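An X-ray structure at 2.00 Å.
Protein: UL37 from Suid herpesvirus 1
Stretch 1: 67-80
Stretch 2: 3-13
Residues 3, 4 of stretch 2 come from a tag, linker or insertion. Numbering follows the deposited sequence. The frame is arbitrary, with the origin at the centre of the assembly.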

# COMPACT_ATOMS: atom_id res chain seq x y z
N VAL A 67 22.59 -28.97 -3.24
CA VAL A 67 21.49 -28.03 -2.98
C VAL A 67 21.89 -26.59 -3.26
O VAL A 67 21.16 -25.85 -3.94
CB VAL A 67 21.01 -28.15 -1.51
CG1 VAL A 67 20.07 -27.00 -1.15
CG2 VAL A 67 20.33 -29.49 -1.29
N LEU A 68 23.04 -26.19 -2.74
CA LEU A 68 23.55 -24.85 -2.98
C LEU A 68 23.62 -24.57 -4.48
O LEU A 68 23.00 -23.62 -4.97
CB LEU A 68 24.93 -24.67 -2.34
CG LEU A 68 25.66 -23.35 -2.60
CD1 LEU A 68 24.93 -22.17 -1.95
CD2 LEU A 68 27.10 -23.43 -2.11
N ALA A 69 24.37 -25.39 -5.22
CA ALA A 69 24.60 -25.15 -6.64
C ALA A 69 23.31 -25.12 -7.43
O ALA A 69 23.10 -24.23 -8.27
CB ALA A 69 25.53 -26.19 -7.20
N GLU A 70 22.45 -26.11 -7.19
CA GLU A 70 21.19 -26.22 -7.93
C GLU A 70 20.16 -25.12 -7.58
O GLU A 70 19.35 -24.74 -8.44
CB GLU A 70 20.59 -27.62 -7.72
CG GLU A 70 21.27 -28.70 -8.57
CD GLU A 70 20.56 -30.06 -8.49
OE1 GLU A 70 20.01 -30.40 -7.43
OE2 GLU A 70 20.57 -30.78 -9.52
N ASN A 71 20.20 -24.62 -6.35
CA ASN A 71 19.24 -23.59 -5.92
C ASN A 71 19.82 -22.20 -5.62
O ASN A 71 19.15 -21.34 -5.03
CB ASN A 71 18.45 -24.10 -4.72
CG ASN A 71 17.76 -25.41 -5.00
OD1 ASN A 71 16.63 -25.44 -5.50
ND2 ASN A 71 18.43 -26.51 -4.69
N LEU A 72 21.06 -21.99 -6.05
CA LEU A 72 21.76 -20.73 -5.83
C LEU A 72 21.01 -19.54 -6.41
O LEU A 72 20.99 -18.46 -5.82
CB LEU A 72 23.17 -20.80 -6.43
CG LEU A 72 24.10 -19.69 -5.98
CD1 LEU A 72 24.42 -19.86 -4.50
CD2 LEU A 72 25.37 -19.69 -6.82
N ALA A 73 20.39 -19.72 -7.57
CA ALA A 73 19.66 -18.61 -8.17
C ALA A 73 18.58 -18.07 -7.20
O ALA A 73 18.49 -16.87 -6.96
CB ALA A 73 19.05 -19.03 -9.49
N GLY A 74 17.79 -18.97 -6.63
CA GLY A 74 16.73 -18.57 -5.72
C GLY A 74 17.25 -18.05 -4.40
O GLY A 74 16.77 -17.04 -3.88
N LEU A 75 18.25 -18.73 -3.86
CA LEU A 75 18.86 -18.32 -2.60
C LEU A 75 19.48 -16.93 -2.72
O LEU A 75 19.41 -16.15 -1.78
CB LEU A 75 19.93 -19.32 -2.16
CG LEU A 75 19.45 -20.72 -1.79
CD1 LEU A 75 20.64 -21.65 -1.53
CD2 LEU A 75 18.52 -20.65 -0.57
N ALA A 76 20.07 -16.64 -3.87
CA ALA A 76 20.70 -15.34 -4.11
C ALA A 76 19.66 -14.23 -4.25
O ALA A 76 19.87 -13.10 -3.81
CB ALA A 76 21.58 -15.40 -5.37
N LEU A 77 18.54 -14.55 -4.87
CA LEU A 77 17.48 -13.58 -5.08
C LEU A 77 16.70 -13.29 -3.80
O LEU A 77 16.09 -12.23 -3.66
CB LEU A 77 16.52 -14.06 -6.17
CG LEU A 77 16.69 -13.63 -7.62
CD1 LEU A 77 18.07 -13.09 -7.90
CD2 LEU A 77 16.35 -14.79 -8.55
N TRP A 78 16.73 -14.23 -2.86
CA TRP A 78 15.85 -14.19 -1.69
C TRP A 78 16.07 -12.97 -0.81
O TRP A 78 15.12 -12.38 -0.27
CB TRP A 78 16.05 -15.44 -0.84
CG TRP A 78 14.83 -15.90 -0.08
CD1 TRP A 78 14.13 -15.21 0.87
CD2 TRP A 78 14.18 -17.18 -0.21
NE1 TRP A 78 13.08 -15.98 1.35
CE2 TRP A 78 13.10 -17.19 0.70
CE3 TRP A 78 14.41 -18.32 -0.99
CZ2 TRP A 78 12.25 -18.30 0.84
CZ3 TRP A 78 13.57 -19.41 -0.85
CH2 TRP A 78 12.50 -19.39 0.06
N ARG A 79 17.33 -12.60 -0.62
CA ARG A 79 17.65 -11.48 0.25
C ARG A 79 18.05 -10.26 -0.56
O ARG A 79 18.87 -9.45 -0.12
CB ARG A 79 18.74 -11.86 1.26
CG ARG A 79 18.28 -12.82 2.35
CD ARG A 79 19.45 -13.59 2.97
NE ARG A 79 20.02 -14.56 2.03
CZ ARG A 79 20.14 -15.86 2.26
NH1 ARG A 79 19.75 -16.38 3.42
NH2 ARG A 79 20.66 -16.66 1.33
N LEU A 80 17.45 -10.11 -1.73
CA LEU A 80 17.84 -9.05 -2.66
C LEU A 80 17.28 -7.67 -2.27
O LEU A 80 16.10 -7.53 -1.96
CB LEU A 80 17.39 -9.44 -4.07
CG LEU A 80 17.99 -8.68 -5.24
CD1 LEU A 80 19.49 -8.94 -5.30
CD2 LEU A 80 17.31 -9.09 -6.54
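Stretch 2 (3-13) GSMEALVRALE

How do the two backbones run past each other? Stretch 2 is a short helix that starts at S4, with the tag residue G3 at the N-cap position just before its first turn, and it lies against the helix that makes up most of stretch 1 and begins earlier in the chain. The N-to-C directions make an angle of 134°, so the pair is closer to antiparallel than to parallel but clearly splayed. The axes come no closer than 10.9 Å, a spacing that leaves the gap to side chains. The helix of stretch 1 is kinked where the backbone N atoms of A73 and G74 have no bond to the preceding turn; the i to i+4 pattern resumes where L75 N donates to N71 O at 3.0 Å.

Which residues set the register? Because the chains run in largely opposite senses, the start of stretch 2 meets the end of stretch 1, and its later turns meet the beginning. The CA atoms of A76 and M5 are 7.0 Å apart, whereas those of L68 and L8 are 10.6 Å apart. The backbones are thus nearer at the alanine, and the wider separation is bridged by two leucines whose CA-to-CB bonds each point toward the opposing stretch.

What fills the wider part of the contact? Leucines do, through methyl groups. L8, with chi1 in t and chi2 in p, brings its CD2 to 4.0 Å from L68 CD1 and to 4.3 Å from L72 CD1, so one methyl touches two residues a turn apart. L72 has a CA-to-CB bond that points sideways, yet the end of its side chain comes nearer and completes this cluster. One turn beyond L8, L12 adds a smaller contact, its CD1 lying 4.3 Å from L68 CD2.

How does the contact change toward the end of stretch 1? At A76, where the backbones come nearer, the sulfur of M5 packs on the alanine, M5 SD to A76 CB at 3.7 Å. Beyond it R79, in the segment after the helix, points its CA-to-CB bond toward stretch 2, where it meets S4, also a tag residue. S4 OG lies over one face of the R79 guanidinium, 3.4 Å from R79 NE, but the angle is poor and no hydrogen bond forms; both S4 OG and R79 NH1 are satisfied elsewhere in the structure. With no hydrogen bond between the stretches, the 272 Å² they bury together rests mainly on apolar packing.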

# COMPACT_ATOMS: atom_id res chain seq x y z
N GLY A 3 27.58 -9.02 2.00
CA GLY A 3 26.32 -9.71 2.02
C GLY A 3 26.51 -11.21 2.14
O GLY A 3 27.62 -11.68 2.36
N SER A 4 25.42 -11.95 2.01
CA SER A 4 25.46 -13.41 2.04
C SER A 4 26.43 -13.98 1.00
O SER A 4 27.35 -14.74 1.34
CB SER A 4 24.06 -13.99 1.81
OG SER A 4 23.12 -13.44 2.72
N MET A 5 26.22 -13.61 -0.26
CA MET A 5 26.99 -14.18 -1.37
C MET A 5 28.47 -13.83 -1.28
O MET A 5 29.33 -14.62 -1.66
CB MET A 5 26.45 -13.67 -2.70
CG MET A 5 25.07 -14.19 -3.06
SD MET A 5 25.20 -15.31 -4.46
CE MET A 5 26.12 -14.25 -5.58
N GLU A 6 28.75 -12.63 -0.78
CA GLU A 6 30.12 -12.15 -0.63
C GLU A 6 30.87 -13.05 0.35
O GLU A 6 31.96 -13.53 0.05
CB GLU A 6 30.12 -10.70 -0.13
CG GLU A 6 31.50 -10.05 -0.06
CD GLU A 6 32.11 -9.81 -1.43
OE1 GLU A 6 31.91 -10.65 -2.32
OE2 GLU A 6 32.79 -8.77 -1.61
N ALA A 7 30.27 -13.25 1.52
CA ALA A 7 30.84 -14.12 2.54
C ALA A 7 31.02 -15.54 2.01
O ALA A 7 32.03 -16.19 2.30
CB ALA A 7 29.94 -14.13 3.77
N LEU A 8 30.04 -16.03 1.24
CA LEU A 8 30.11 -17.37 0.67
C LEU A 8 31.28 -17.51 -0.30
O LEU A 8 32.07 -18.44 -0.19
CB LEU A 8 28.80 -17.75 -0.02
CG LEU A 8 28.84 -19.06 -0.81
CD1 LEU A 8 28.93 -20.26 0.13
CD2 LEU A 8 27.63 -19.19 -1.72
N VAL A 9 31.37 -16.60 -1.27
CA VAL A 9 32.43 -16.66 -2.26
C VAL A 9 33.79 -16.70 -1.59
O VAL A 9 34.64 -17.51 -1.93
CB VAL A 9 32.39 -15.47 -3.22
CG1 VAL A 9 33.64 -15.47 -4.08
CG2 VAL A 9 31.16 -15.54 -4.10
N ARG A 10 33.97 -15.81 -0.61
CA ARG A 10 35.18 -15.79 0.20
C ARG A 10 35.43 -17.15 0.84
O ARG A 10 36.43 -17.80 0.57
CB ARG A 10 35.08 -14.71 1.28
CG ARG A 10 35.13 -13.29 0.74
CD ARG A 10 36.37 -13.07 -0.11
NE ARG A 10 36.07 -12.99 -1.54
CZ ARG A 10 35.68 -11.88 -2.15
NH1 ARG A 10 35.53 -10.76 -1.46
NH2 ARG A 10 35.43 -11.88 -3.46
N ALA A 11 34.49 -17.57 1.69
CA ALA A 11 34.60 -18.84 2.42
C ALA A 11 34.95 -20.04 1.53
O ALA A 11 35.79 -20.86 1.90
CB ALA A 11 33.32 -19.11 3.20
N LEU A 12 34.34 -20.12 0.36
CA LEU A 12 34.60 -21.20 -0.56
C LEU A 12 35.93 -21.03 -1.23
O LEU A 12 36.43 -21.94 -1.87
CB LEU A 12 33.51 -21.35 -1.60
CG LEU A 12 32.17 -21.87 -1.09
CD1 LEU A 12 31.16 -21.91 -2.21
CD2 LEU A 12 32.33 -23.23 -0.43
N GLU A 13 36.48 -19.85 -1.07
CA GLU A 13 37.72 -19.48 -1.71
C GLU A 13 38.85 -19.53 -0.70
O GLU A 13 39.83 -18.82 -0.79
CB GLU A 13 37.61 -18.12 -2.32
CG GLU A 13 37.65 -18.14 -3.81
CD GLU A 13 37.41 -16.77 -4.41
OE1 GLU A 13 37.23 -15.81 -3.67
OE2 GLU A 13 37.41 -16.65 -5.62